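Local coordinates for PTS system, nitrogen regulatory IIA protein (PDB 2A0J) that probably takes part in phosphoryl transfer as an EIIA-type component of a phosphotransferase system associated with nitrogen regulation, at residues A[4-9]-A[73-78]; A[13-18]-A[137-142]; A[20-25]-A[88-93]; A[31-36]-A[77-82]; A[46-51]-A[100-105]. All coordinates share one frame; numbering follows the deposited sequence.

Contact 1: A[4-9]-A[73-78]; sequences IGEILP and VKQATG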
# COMPACT_ATOMS: atom_id res chain seq x y z
N ILE A 4 -5.41 9.51 7.12
CA ILE A 4 -4.89 8.93 5.89
C ILE A 4 -4.15 10.02 5.14
O ILE A 4 -3.21 9.75 4.40
CB ILE A 4 -6.03 8.40 4.98
CG1 ILE A 4 -6.85 7.34 5.72
CG2 ILE A 4 -5.45 7.80 3.71
CD1 ILE A 4 -8.05 6.83 4.94
N GLY A 5 -4.59 11.26 5.35
CA GLY A 5 -3.97 12.40 4.69
C GLY A 5 -2.58 12.73 5.21
O GLY A 5 -1.67 13.02 4.44
N GLU A 6 -2.41 12.70 6.53
CA GLU A 6 -1.12 13.00 7.11
C GLU A 6 -0.18 11.81 6.96
O GLU A 6 1.00 11.89 7.27
CB GLU A 6 -1.26 13.36 8.59
CG GLU A 6 -1.87 12.27 9.44
CD GLU A 6 -1.93 12.65 10.90
OE1 GLU A 6 -0.87 12.96 11.48
OE2 GLU A 6 -3.05 12.63 11.47
N ILE A 7 -0.72 10.70 6.46
CA ILE A 7 0.06 9.50 6.27
C ILE A 7 0.48 9.30 4.82
O ILE A 7 1.42 8.55 4.53
CB ILE A 7 -0.72 8.26 6.80
CG1 ILE A 7 -0.03 7.73 8.06
CG2 ILE A 7 -0.84 7.16 5.74
CD1 ILE A 7 0.15 8.77 9.16
N LEU A 8 -0.18 10.01 3.90
CA LEU A 8 0.14 9.87 2.49
C LEU A 8 0.54 11.17 1.76
O LEU A 8 -0.27 11.76 1.05
CB LEU A 8 -1.04 9.22 1.76
CG LEU A 8 -0.80 8.65 0.35
CD1 LEU A 8 0.16 7.47 0.45
CD2 LEU A 8 -2.11 8.21 -0.28
N PRO A 9 1.78 11.64 1.94
CA PRO A 9 2.20 12.86 1.25
C PRO A 9 2.46 12.51 -0.22
O PRO A 9 2.54 11.34 -0.58
CB PRO A 9 3.48 13.25 1.99
CG PRO A 9 4.04 11.95 2.37
CD PRO A 9 2.82 11.22 2.90
N VAL A 73 8.13 1.25 15.05
CA VAL A 73 7.33 2.28 14.39
C VAL A 73 6.44 2.97 15.43
O VAL A 73 5.70 2.31 16.15
CB VAL A 73 6.45 1.66 13.26
CG1 VAL A 73 5.68 2.75 12.51
CG2 VAL A 73 7.34 0.89 12.28
N LYS A 74 6.54 4.29 15.51
CA LYS A 74 5.76 5.05 16.48
C LYS A 74 4.63 5.86 15.87
O LYS A 74 3.78 6.41 16.57
CB LYS A 74 6.67 5.97 17.30
CG LYS A 74 7.67 5.21 18.16
CD LYS A 74 6.96 4.14 18.99
CE LYS A 74 7.95 3.23 19.71
NZ LYS A 74 7.24 2.08 20.36
N GLN A 75 4.62 5.95 14.55
CA GLN A 75 3.58 6.68 13.85
C GLN A 75 3.31 5.98 12.53
O GLN A 75 4.23 5.63 11.81
CB GLN A 75 4.00 8.13 13.60
CG GLN A 75 2.96 8.92 12.82
CD GLN A 75 3.30 10.39 12.72
OE1 GLN A 75 4.41 10.76 12.33
NE2 GLN A 75 2.35 11.25 13.07
N ALA A 76 2.04 5.76 12.24
CA ALA A 76 1.65 5.10 11.01
C ALA A 76 2.20 5.83 9.79
O ALA A 76 2.32 7.05 9.77
CB ALA A 76 0.13 5.01 10.93
N THR A 77 2.52 5.07 8.76
CA THR A 77 3.04 5.64 7.53
C THR A 77 2.58 4.76 6.37
O THR A 77 2.41 3.55 6.54
CB THR A 77 4.58 5.72 7.57
OG1 THR A 77 5.05 6.43 6.41
CG2 THR A 77 5.19 4.32 7.60
N GLY A 78 2.37 5.37 5.21
CA GLY A 78 1.93 4.60 4.06
C GLY A 78 2.47 5.10 2.74
O GLY A 78 3.23 6.07 2.68
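Ile-7 lies against the backbone that leads into strand 77-83, with its two branches divided between neighbouring residues. Its CG1 rests beside the methyl of Ala-76, 4.0 Å from CB, and its CG2 faces the start of the strand, 3.7 Å from the backbone N of Gly-78. Leu-8 adds a second apolar touch: its CG is anti to the backbone N (chi1 -164°), and CD1 of its far end reaches the carbonyl carbon of Gly-78 at 4.0 Å. Glycine has no side chain there, and both aliphatic groups meet its bare main chain. On the exposed side, the Glu-6 and Gln-75 side chains pass at a slant, carboxylate and amide planes 73° apart, with OE1 of Glu-6 4.0 Å from NE2 of Gln-75. The CB of Thr-77 points away from helix 3-7, and its OG1 is bonded to Glu-36. Leu-8, just after the short N-terminal helix 3-7, also packs on Phe-101 of strand 97-106, on the sheet face that this helix covers. Across the segments the polar link is a weak backbone bond, Gly-78 N to Ile-7 O at 3.4 Å, so cohesion here rests mainly on aliphatic groups laid against main chain and one methyl.

Contact 2: A[13-18]-A[137-142]; sequences IVLDME and SSAEEV
Leu-15 and Ile-13, of the edge segment 13-18, reach to the first turn of helix 139-146 and the residues just before it. The isobutyl group of Leu-15 straddles the helix start: CD2 lies 3.8 Å from Val-142 CG2, the two side chains running past one another in opposed directions, while CD1 comes within 3.3 Å of Ser-137 O. Ile-13 adds its CG2, which is anti to the backbone N and meets the Ala-139 methyl, CG2 to CB 3.9 Å. Behind this apolar shell a capping box shapes the helix end. The backbone N of Glu-141 donates to Ser-138 OG at 3.2 Å, and Glu-141 OE1 in return takes the backbone N-H of Ser-138 at 2.6 Å, nearly straight at 171°. The Ser-138 hydroxyl donates to that same OE1 at 2.9 Å, on the anti side and 33° out of the carboxylate plane. Farther out, Val-14 pairs by backbone bonds with Phe-80 and Arg-82 of strand 77-83, and Leu-15 O accepts from Arg-82 NE, tying segment 13-18 into the sheet alongside strand 77-83. Two donors therefore grip one carboxylate oxygen beside the helix N-terminus, where the helix dipole would be expected to favour the negative charge, while the segments themselves meet mainly through hydrocarbon.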
# COMPACT_ATOMS: atom_id res chain seq x y z
N ILE A 13 3.91 8.72 -3.15
CA ILE A 13 3.08 8.24 -4.24
C ILE A 13 3.88 8.06 -5.53
O ILE A 13 4.62 8.96 -5.93
CB ILE A 13 1.93 9.22 -4.51
CG1 ILE A 13 1.06 9.34 -3.25
CG2 ILE A 13 1.13 8.78 -5.73
CD1 ILE A 13 0.00 10.40 -3.33
N VAL A 14 3.75 6.89 -6.15
CA VAL A 14 4.44 6.57 -7.41
C VAL A 14 3.35 6.27 -8.44
O VAL A 14 2.49 5.41 -8.22
CB VAL A 14 5.36 5.32 -7.25
CG1 VAL A 14 6.08 5.02 -8.56
CG2 VAL A 14 6.37 5.55 -6.15
N LEU A 15 3.38 6.98 -9.57
CA LEU A 15 2.36 6.82 -10.60
C LEU A 15 2.64 5.86 -11.75
O LEU A 15 1.70 5.36 -12.37
CB LEU A 15 2.04 8.20 -11.20
CG LEU A 15 1.62 9.31 -10.23
CD1 LEU A 15 1.64 10.64 -10.95
CD2 LEU A 15 0.24 9.00 -9.66
N ASP A 16 3.91 5.61 -12.05
CA ASP A 16 4.24 4.74 -13.19
C ASP A 16 5.47 3.87 -12.95
O ASP A 16 6.45 3.95 -13.69
CB ASP A 16 4.46 5.62 -14.42
CG ASP A 16 4.50 4.83 -15.71
OD1 ASP A 16 4.85 5.43 -16.75
OD2 ASP A 16 4.18 3.62 -15.69
N MET A 17 5.40 3.02 -11.92
CA MET A 17 6.53 2.16 -11.59
C MET A 17 6.66 0.92 -12.48
O MET A 17 5.71 0.16 -12.66
CB MET A 17 6.44 1.72 -10.13
CG MET A 17 7.57 0.80 -9.68
SD MET A 17 7.32 0.11 -8.03
CE MET A 17 7.90 1.47 -7.04
N GLU A 18 7.85 0.73 -13.03
CA GLU A 18 8.14 -0.42 -13.88
C GLU A 18 8.65 -1.52 -12.96
O GLU A 18 9.81 -1.50 -12.53
CB GLU A 18 9.19 -0.04 -14.92
CG GLU A 18 9.66 -1.19 -15.79
CD GLU A 18 10.66 -0.74 -16.83
OE1 GLU A 18 10.27 0.05 -17.72
OE2 GLU A 18 11.84 -1.15 -16.76
N SER A 137 -3.91 11.67 -13.91
CA SER A 137 -2.53 11.98 -14.27
C SER A 137 -1.61 12.42 -13.13
O SER A 137 -0.42 12.09 -13.13
CB SER A 137 -2.52 13.06 -15.36
OG SER A 137 -3.35 12.69 -16.45
N SER A 138 -2.14 13.17 -12.17
CA SER A 138 -1.32 13.65 -11.06
C SER A 138 -1.51 12.88 -9.76
O SER A 138 -2.52 12.19 -9.57
CB SER A 138 -1.62 15.13 -10.79
OG SER A 138 -2.89 15.31 -10.20
N ALA A 139 -0.53 13.02 -8.88
CA ALA A 139 -0.54 12.38 -7.57
C ALA A 139 -1.56 13.08 -6.68
O ALA A 139 -2.15 12.47 -5.79
CB ALA A 139 0.85 12.43 -6.94
N GLU A 140 -1.75 14.38 -6.92
CA GLU A 140 -2.71 15.17 -6.14
C GLU A 140 -4.11 14.59 -6.34
O GLU A 140 -4.89 14.50 -5.40
CB GLU A 140 -2.68 16.65 -6.55
CG GLU A 140 -1.93 16.98 -7.85
CD GLU A 140 -0.41 17.07 -7.68
OE1 GLU A 140 0.30 16.27 -8.32
OE2 GLU A 140 0.07 17.94 -6.90
N GLU A 141 -4.43 14.19 -7.57
CA GLU A 141 -5.73 13.58 -7.86
C GLU A 141 -5.83 12.27 -7.08
O GLU A 141 -6.89 11.94 -6.53
CB GLU A 141 -5.87 13.30 -9.36
CG GLU A 141 -5.99 14.55 -10.22
CD GLU A 141 -5.75 14.28 -11.70
OE1 GLU A 141 -4.61 13.90 -12.05
OE2 GLU A 141 -6.69 14.44 -12.50
N VAL A 142 -4.73 11.51 -7.03
CA VAL A 142 -4.73 10.26 -6.29
C VAL A 142 -5.08 10.50 -4.82
O VAL A 142 -5.91 9.79 -4.25
CB VAL A 142 -3.36 9.57 -6.36
CG1 VAL A 142 -3.31 8.38 -5.41
CG2 VAL A 142 -3.09 9.11 -7.79

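Contact 3: A[20-25]-A[88-93]; sequences GSKKRL and GFDAPD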
# COMPACT_ATOMS: atom_id res chain seq x y z
N GLY A 20 8.66 -5.89 -12.19
CA GLY A 20 8.38 -7.22 -12.70
C GLY A 20 7.84 -8.24 -11.71
O GLY A 20 6.99 -9.05 -12.07
N SER A 21 8.31 -8.21 -10.47
CA SER A 21 7.83 -9.18 -9.49
C SER A 21 7.30 -8.53 -8.23
O SER A 21 7.55 -7.35 -7.96
CB SER A 21 8.94 -10.16 -9.13
OG SER A 21 10.02 -9.49 -8.51
N LYS A 22 6.56 -9.33 -7.46
CA LYS A 22 5.96 -8.91 -6.20
C LYS A 22 7.08 -8.70 -5.18
O LYS A 22 6.97 -7.89 -4.26
CB LYS A 22 5.00 -10.00 -5.71
CG LYS A 22 4.12 -9.62 -4.54
CD LYS A 22 3.25 -10.81 -4.17
CE LYS A 22 2.28 -10.48 -3.06
NZ LYS A 22 1.40 -11.65 -2.76
N LYS A 23 8.17 -9.44 -5.37
CA LYS A 23 9.35 -9.34 -4.52
C LYS A 23 9.98 -7.98 -4.79
O LYS A 23 10.38 -7.27 -3.86
CB LYS A 23 10.33 -10.46 -4.90
CG LYS A 23 11.72 -10.36 -4.30
CD LYS A 23 11.84 -11.18 -3.03
CE LYS A 23 13.28 -11.23 -2.55
NZ LYS A 23 14.19 -11.85 -3.55
N ARG A 24 10.03 -7.61 -6.06
CA ARG A 24 10.60 -6.34 -6.50
C ARG A 24 9.77 -5.20 -5.93
O ARG A 24 10.30 -4.26 -5.34
CB ARG A 24 10.60 -6.29 -8.03
CG ARG A 24 11.65 -5.37 -8.65
CD ARG A 24 11.50 -3.93 -8.20
NE ARG A 24 12.68 -3.48 -7.46
CZ ARG A 24 13.87 -3.26 -8.00
NH1 ARG A 24 14.05 -3.45 -9.30
NH2 ARG A 24 14.89 -2.87 -7.24
N LEU A 25 8.46 -5.30 -6.11
CA LEU A 25 7.53 -4.30 -5.62
C LEU A 25 7.72 -4.08 -4.10
O LEU A 25 7.71 -2.94 -3.62
CB LEU A 25 6.10 -4.78 -5.91
CG LEU A 25 4.89 -3.89 -5.63
CD1 LEU A 25 4.98 -2.61 -6.44
CD2 LEU A 25 3.62 -4.65 -5.99
N GLY A 88 1.57 -10.11 -10.87
CA GLY A 88 0.99 -11.31 -10.27
C GLY A 88 1.12 -11.18 -8.77
O GLY A 88 2.23 -11.20 -8.25
N PHE A 89 -0.00 -11.03 -8.09
CA PHE A 89 -0.01 -10.83 -6.65
C PHE A 89 -0.57 -12.01 -5.87
O PHE A 89 -0.77 -11.91 -4.65
CB PHE A 89 -0.85 -9.60 -6.31
CG PHE A 89 -0.26 -8.73 -5.25
CD1 PHE A 89 0.80 -7.87 -5.54
CD2 PHE A 89 -0.76 -8.76 -3.95
CE1 PHE A 89 1.35 -7.05 -4.55
CE2 PHE A 89 -0.21 -7.95 -2.94
CZ PHE A 89 0.84 -7.10 -3.24
N ASP A 90 -0.82 -13.13 -6.54
CA ASP A 90 -1.36 -14.30 -5.88
C ASP A 90 -2.70 -13.92 -5.24
O ASP A 90 -3.12 -14.51 -4.25
CB ASP A 90 -0.38 -14.80 -4.81
CG ASP A 90 1.05 -14.94 -5.34
OD1 ASP A 90 1.79 -13.93 -5.36
OD2 ASP A 90 1.44 -16.06 -5.74
N ALA A 91 -3.37 -12.94 -5.84
CA ALA A 91 -4.66 -12.43 -5.38
C ALA A 91 -5.75 -13.49 -5.23
O ALA A 91 -5.69 -14.56 -5.85
CB ALA A 91 -5.14 -11.33 -6.31
N PRO A 92 -6.78 -13.19 -4.42
CA PRO A 92 -7.93 -14.07 -4.15
C PRO A 92 -8.80 -14.43 -5.36
O PRO A 92 -9.52 -15.43 -5.33
CB PRO A 92 -8.72 -13.30 -3.09
CG PRO A 92 -7.69 -12.49 -2.41
CD PRO A 92 -6.85 -11.99 -3.56
N ASP A 93 -8.75 -13.62 -6.42
CA ASP A 93 -9.54 -13.92 -7.62
C ASP A 93 -8.72 -14.31 -8.86
O ASP A 93 -9.27 -14.51 -9.94
CB ASP A 93 -10.49 -12.76 -7.97
CG ASP A 93 -9.76 -11.42 -8.14
OD1 ASP A 93 -8.56 -11.38 -8.50
OD2 ASP A 93 -10.42 -10.37 -7.93
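Lys-22, in the first turn of helix 22-33, runs its whole side chain across the Phe-89 ring of the loop 88-93. Its CB starts beside the loop backbone, 3.9 Å from Gly-88 O. With CG anti to the backbone N (chi1 -170°) and every later torsion extended, the chain leaves the helix nearly straight and crosses the aromatic side chain at about a right angle. CG passes near the rim, 3.8 Å from Phe-89 CE1, and CD lies 3.6 Å from Asp-90 OD1. CE then sits over the middle of the ring as a CH-pi contact, 3.5 Å from the centroid and only 8° off the normal. The helix that carries the lysine is capped at its start: Ser-21 is the N-cap, its OG accepting from Arg-24 N, and the helix packs on one face of the mixed sheet of this alpha/beta fold. NZ ends the path with several partners. It donates to Phe-89 O at 2.9 Å, from well above the carbonyl plane (52° out of it), and this carbonyl also accepts from Ser-56 OG. A weak salt-bridge bond joins Lys-22 NZ to Asp-90 OD1 at 3.5 Å. A stronger polar partner is Glu-52 of helix 41-52. The same ammonium group makes a cation-pi contact over the face of the Phe-89 ring. Leu-25, one turn on from Lys-22, approaches that ring at its edge and in its plane, Leu-25 CD2 to Phe-89 CE1 3.6 Å, and also touches Ile-100 of strand 97-106.

Contact 4: A[31-36]-A[77-82]; sequences LLLERE and TGAFIR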
# COMPACT_ATOMS: atom_id res chain seq x y z
N LEU A 31 12.08 0.87 0.62
CA LEU A 31 12.82 2.10 0.33
C LEU A 31 11.98 3.35 0.58
O LEU A 31 12.46 4.32 1.16
CB LEU A 31 13.33 2.06 -1.11
CG LEU A 31 14.52 1.10 -1.27
CD1 LEU A 31 14.81 0.83 -2.74
CD2 LEU A 31 15.73 1.71 -0.56
N LEU A 32 10.72 3.33 0.14
CA LEU A 32 9.82 4.45 0.31
C LEU A 32 9.50 4.74 1.78
O LEU A 32 9.43 5.90 2.19
CB LEU A 32 8.51 4.19 -0.44
CG LEU A 32 8.55 4.10 -1.96
CD1 LEU A 32 7.17 3.76 -2.49
CD2 LEU A 32 9.04 5.40 -2.54
N LEU A 33 9.31 3.69 2.57
CA LEU A 33 8.99 3.83 3.98
C LEU A 33 10.21 3.82 4.91
O LEU A 33 10.09 4.07 6.11
CB LEU A 33 8.01 2.73 4.39
CG LEU A 33 6.76 2.61 3.49
CD1 LEU A 33 5.78 1.67 4.14
CD2 LEU A 33 6.11 3.97 3.26
N GLU A 34 11.38 3.56 4.34
CA GLU A 34 12.64 3.51 5.09
C GLU A 34 12.96 4.74 5.95
O GLU A 34 12.74 5.88 5.55
CB GLU A 34 13.80 3.29 4.10
CG GLU A 34 15.18 3.29 4.73
CD GLU A 34 16.29 3.10 3.72
OE1 GLU A 34 17.46 2.97 4.14
OE2 GLU A 34 16.00 3.08 2.50
N ARG A 35 13.50 4.47 7.13
CA ARG A 35 13.91 5.47 8.12
C ARG A 35 12.86 6.45 8.63
O ARG A 35 12.84 6.77 9.82
CB ARG A 35 15.12 6.25 7.63
CG ARG A 35 15.67 7.17 8.70
CD ARG A 35 17.05 7.67 8.32
NE ARG A 35 17.03 8.33 7.03
CZ ARG A 35 18.11 8.78 6.40
NH1 ARG A 35 19.31 8.62 6.96
NH2 ARG A 35 18.00 9.37 5.23
N GLU A 36 12.01 6.96 7.75
CA GLU A 36 10.98 7.88 8.22
C GLU A 36 10.04 7.03 9.09
O GLU A 36 9.04 7.52 9.63
CB GLU A 36 10.25 8.51 7.02
CG GLU A 36 9.51 7.53 6.15
CD GLU A 36 8.15 7.18 6.70
OE1 GLU A 36 7.57 6.17 6.26
OE2 GLU A 36 7.65 7.94 7.56
N THR A 77 2.52 5.07 8.76
CA THR A 77 3.04 5.64 7.53
C THR A 77 2.58 4.76 6.37
O THR A 77 2.41 3.55 6.54
CB THR A 77 4.58 5.72 7.57
OG1 THR A 77 5.05 6.43 6.41
CG2 THR A 77 5.19 4.32 7.60
N GLY A 78 2.37 5.37 5.21
CA GLY A 78 1.93 4.60 4.06
C GLY A 78 2.47 5.10 2.74
O GLY A 78 3.23 6.07 2.68
N ALA A 79 2.08 4.43 1.66
CA ALA A 79 2.50 4.80 0.32
C ALA A 79 1.51 4.23 -0.67
O ALA A 79 0.73 3.33 -0.34
CB ALA A 79 3.89 4.24 0.03
N PHE A 80 1.52 4.76 -1.89
CA PHE A 80 0.62 4.27 -2.92
C PHE A 80 1.40 4.07 -4.20
O PHE A 80 2.20 4.92 -4.59
CB PHE A 80 -0.52 5.27 -3.16
CG PHE A 80 -1.57 4.75 -4.09
CD1 PHE A 80 -2.50 3.80 -3.65
CD2 PHE A 80 -1.60 5.15 -5.42
CE1 PHE A 80 -3.44 3.26 -4.53
CE2 PHE A 80 -2.54 4.62 -6.31
CZ PHE A 80 -3.46 3.67 -5.86
N ILE A 81 1.18 2.93 -4.86
CA ILE A 81 1.87 2.60 -6.10
C ILE A 81 0.95 2.18 -7.25
O ILE A 81 0.08 1.33 -7.07
CB ILE A 81 2.88 1.46 -5.92
CG1 ILE A 81 3.93 1.84 -4.88
CG2 ILE A 81 3.52 1.13 -7.27
CD1 ILE A 81 5.01 0.78 -4.69
N ARG A 82 1.17 2.78 -8.41
CA ARG A 82 0.42 2.48 -9.63
C ARG A 82 1.46 1.88 -10.58
O ARG A 82 2.39 2.56 -11.00
CB ARG A 82 -0.17 3.75 -10.24
CG ARG A 82 -1.65 3.66 -10.61
CD ARG A 82 -1.88 3.75 -12.10
NE ARG A 82 -1.30 4.97 -12.66
CZ ARG A 82 -1.90 6.16 -12.71
NH1 ARG A 82 -3.12 6.31 -12.22
NH2 ARG A 82 -1.27 7.19 -13.24
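Where the C-terminal end of helix 22-33 packs on the central strand 77-83, Leu-32 and Leu-33 press onto the sheet and Glu-36, in the loop beyond, reaches back to Thr-77. The two leucines converge on one small residue. Leu-33 CD2 lies 3.9 Å from the Ala-79 CB and 3.6 Å from Gly-78 O, while Leu-32 CD1 meets that methyl at 4.2 Å and touches Ile-81 CD1 at 4.3 Å. Thr-77, Ala-79 and Ile-81 thus face this helix. Phe-80, between the last two, points to the other face and packs on Val-142 and Leu-146 of helix 139-146, as expected for an alpha/beta sheet with helices on both faces. Ala-79 itself bonds through its backbone to Ile-102 of the neighbouring antiparallel strand. At the start of the strand the contact turns polar: Glu-36 and Thr-77 meet tip to tip, and Thr-77 OG1 donates to Glu-36 OE1 across a short 2.5 Å, on the syn side and 25° out of the carboxylate plane. Glu-36 CG stands between its own backbone N and carbonyl carbon (chi1 63°), and the chain bends at chi2 (83°), which sets CD. His-12 touches both of these side chains.

Contact 5: A[46-51]-A[100-105]; sequences ECLFAR and IFILLV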
# COMPACT_ATOMS: atom_id res chain seq x y z
N GLU A 46 11.08 -7.00 5.57
CA GLU A 46 10.76 -8.19 6.34
C GLU A 46 9.40 -8.08 7.02
O GLU A 46 8.65 -9.04 7.12
CB GLU A 46 11.84 -8.46 7.39
CG GLU A 46 12.43 -9.86 7.31
CD GLU A 46 13.00 -10.18 5.94
OE1 GLU A 46 13.91 -9.46 5.49
OE2 GLU A 46 12.54 -11.16 5.32
N CYS A 47 9.10 -6.88 7.50
CA CYS A 47 7.86 -6.64 8.18
C CYS A 47 6.65 -6.85 7.25
O CYS A 47 5.67 -7.48 7.63
CB CYS A 47 7.87 -5.22 8.74
SG CYS A 47 6.51 -4.89 9.82
N LEU A 48 6.73 -6.33 6.03
CA LEU A 48 5.64 -6.49 5.06
C LEU A 48 5.53 -7.93 4.57
O LEU A 48 4.42 -8.44 4.38
CB LEU A 48 5.87 -5.57 3.86
CG LEU A 48 6.15 -4.09 4.16
CD1 LEU A 48 6.43 -3.37 2.85
CD2 LEU A 48 4.97 -3.45 4.91
N PHE A 49 6.68 -8.58 4.38
CA PHE A 49 6.75 -9.96 3.90
C PHE A 49 6.39 -10.99 4.97
O PHE A 49 5.96 -12.10 4.65
CB PHE A 49 8.15 -10.24 3.34
CG PHE A 49 8.15 -10.86 1.96
CD1 PHE A 49 7.50 -10.23 0.89
CD2 PHE A 49 8.82 -12.06 1.71
CE1 PHE A 49 7.52 -10.78 -0.40
CE2 PHE A 49 8.85 -12.61 0.42
CZ PHE A 49 8.20 -11.97 -0.63
N ALA A 50 6.56 -10.63 6.24
CA ALA A 50 6.23 -11.55 7.32
C ALA A 50 4.71 -11.76 7.29
O ALA A 50 4.21 -12.83 7.65
CB ALA A 50 6.66 -10.96 8.66
N ARG A 51 4.00 -10.74 6.83
CA ARG A 51 2.55 -10.77 6.74
C ARG A 51 2.05 -11.41 5.44
O ARG A 51 1.12 -12.22 5.46
CB ARG A 51 1.99 -9.34 6.85
CG ARG A 51 0.51 -9.23 6.53
CD ARG A 51 -0.33 -10.10 7.47
NE ARG A 51 -1.74 -10.08 7.08
CZ ARG A 51 -2.23 -10.69 6.01
NH1 ARG A 51 -1.43 -11.40 5.20
NH2 ARG A 51 -3.52 -10.59 5.74
N ILE A 100 -1.48 -0.54 -5.57
CA ILE A 100 -0.97 -1.01 -4.29
C ILE A 100 -0.85 0.06 -3.19
O ILE A 100 -0.16 1.06 -3.35
CB ILE A 100 0.44 -1.68 -4.46
CG1 ILE A 100 0.41 -2.73 -5.58
CG2 ILE A 100 0.87 -2.35 -3.15
CD1 ILE A 100 0.53 -2.16 -6.98
N PHE A 101 -1.54 -0.16 -2.07
CA PHE A 101 -1.47 0.76 -0.94
C PHE A 101 -0.75 0.03 0.21
O PHE A 101 -1.24 -0.99 0.71
CB PHE A 101 -2.87 1.21 -0.50
CG PHE A 101 -2.86 2.36 0.48
CD1 PHE A 101 -2.40 2.17 1.79
CD2 PHE A 101 -3.25 3.63 0.08
CE1 PHE A 101 -2.32 3.24 2.68
CE2 PHE A 101 -3.17 4.72 0.97
CZ PHE A 101 -2.71 4.52 2.27
N ILE A 102 0.41 0.54 0.62
CA ILE A 102 1.18 -0.09 1.70
C ILE A 102 1.03 0.70 2.99
O ILE A 102 1.05 1.92 2.98
CB ILE A 102 2.69 -0.16 1.39
CG1 ILE A 102 2.93 -0.69 -0.02
CG2 ILE A 102 3.38 -1.06 2.41
CD1 ILE A 102 2.77 0.37 -1.12
N LEU A 103 0.88 -0.02 4.10
CA LEU A 103 0.73 0.62 5.40
C LEU A 103 1.61 -0.01 6.48
O LEU A 103 1.58 -1.23 6.67
CB LEU A 103 -0.73 0.55 5.87
CG LEU A 103 -0.96 1.22 7.23
CD1 LEU A 103 -0.73 2.72 7.09
CD2 LEU A 103 -2.36 0.94 7.74
N LEU A 104 2.39 0.82 7.17
CA LEU A 104 3.26 0.38 8.26
C LEU A 104 2.72 1.03 9.55
O LEU A 104 2.69 2.25 9.67
CB LEU A 104 4.70 0.83 8.04
CG LEU A 104 5.79 -0.23 7.89
CD1 LEU A 104 7.13 0.47 8.05
CD2 LEU A 104 5.64 -1.34 8.94
N VAL A 105 2.31 0.21 10.52
CA VAL A 105 1.76 0.75 11.75
C VAL A 105 2.51 0.39 13.03
O VAL A 105 3.17 -0.64 13.11
CB VAL A 105 0.28 0.32 11.91
CG1 VAL A 105 -0.53 0.83 10.74
CG2 VAL A 105 0.18 -1.21 11.99
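Helix 46-51 runs across strand 100-105 at 107°, their axes approaching to 9.9 Å, with Leu-48 and Leu-104 the residues whose CA atoms come closest. Leu-48 has the largest share of the contact. Its CG is anti to the carbonyl carbon (chi1 -51°). Both methyls beyond it approach Ile-102 CG2 from one side, Leu-48 CD2 at 3.8 Å and CD1 at 3.9 Å. The two side chains cross at about a right angle. Ile-102 turns its CB toward the helix, but its longer branch leads off, and its packing continues onto Leu-33. Leu-48 likewise extends to Phe-26 and Ala-29, so that helix 22-33 and helix 41-52 lie together on this face of the four-stranded sheet, where strand 97-106 runs antiparallel to 77-83 and parallel to 63-70. On the opposite face of the strand Phe-101 packs against Phe-80 and Leu-8. No hydrogen bond joins the two segments, and all five touching residues are buried. Beside Leu-48 the helix offers Cys-47, whose CB points toward the strand and whose SG touches Leu-104 CD2 at 3.8 Å; Cys-47 also meets His-70 of strand 63-70. Leu-104 touches both helix residues, its CG lying 4.5 Å from Leu-48 CD2.

Contacts 1 and 4 share Thr-77 and Gly-78 and use the two faces of strand 77-83. Contacts 4 and 5 form the buried core, their centres 10 Å apart, and hold neighbouring strands by hydrocarbon packing under successive helices; contact 4 alone of these two adds a carboxylate bond. Contact 2 is a surface contact, in which a capped helix end meets an edge strand, and it lies across the chain's centre from contact 5. Contact 1 is partly buried, and its cross-segment hydrogen bond is a single weak backbone one, beside aliphatic packing. Contact 3, also partly buried, uses the other end of helix 22-33 and differs in chemistry, combining charge with an aromatic ring.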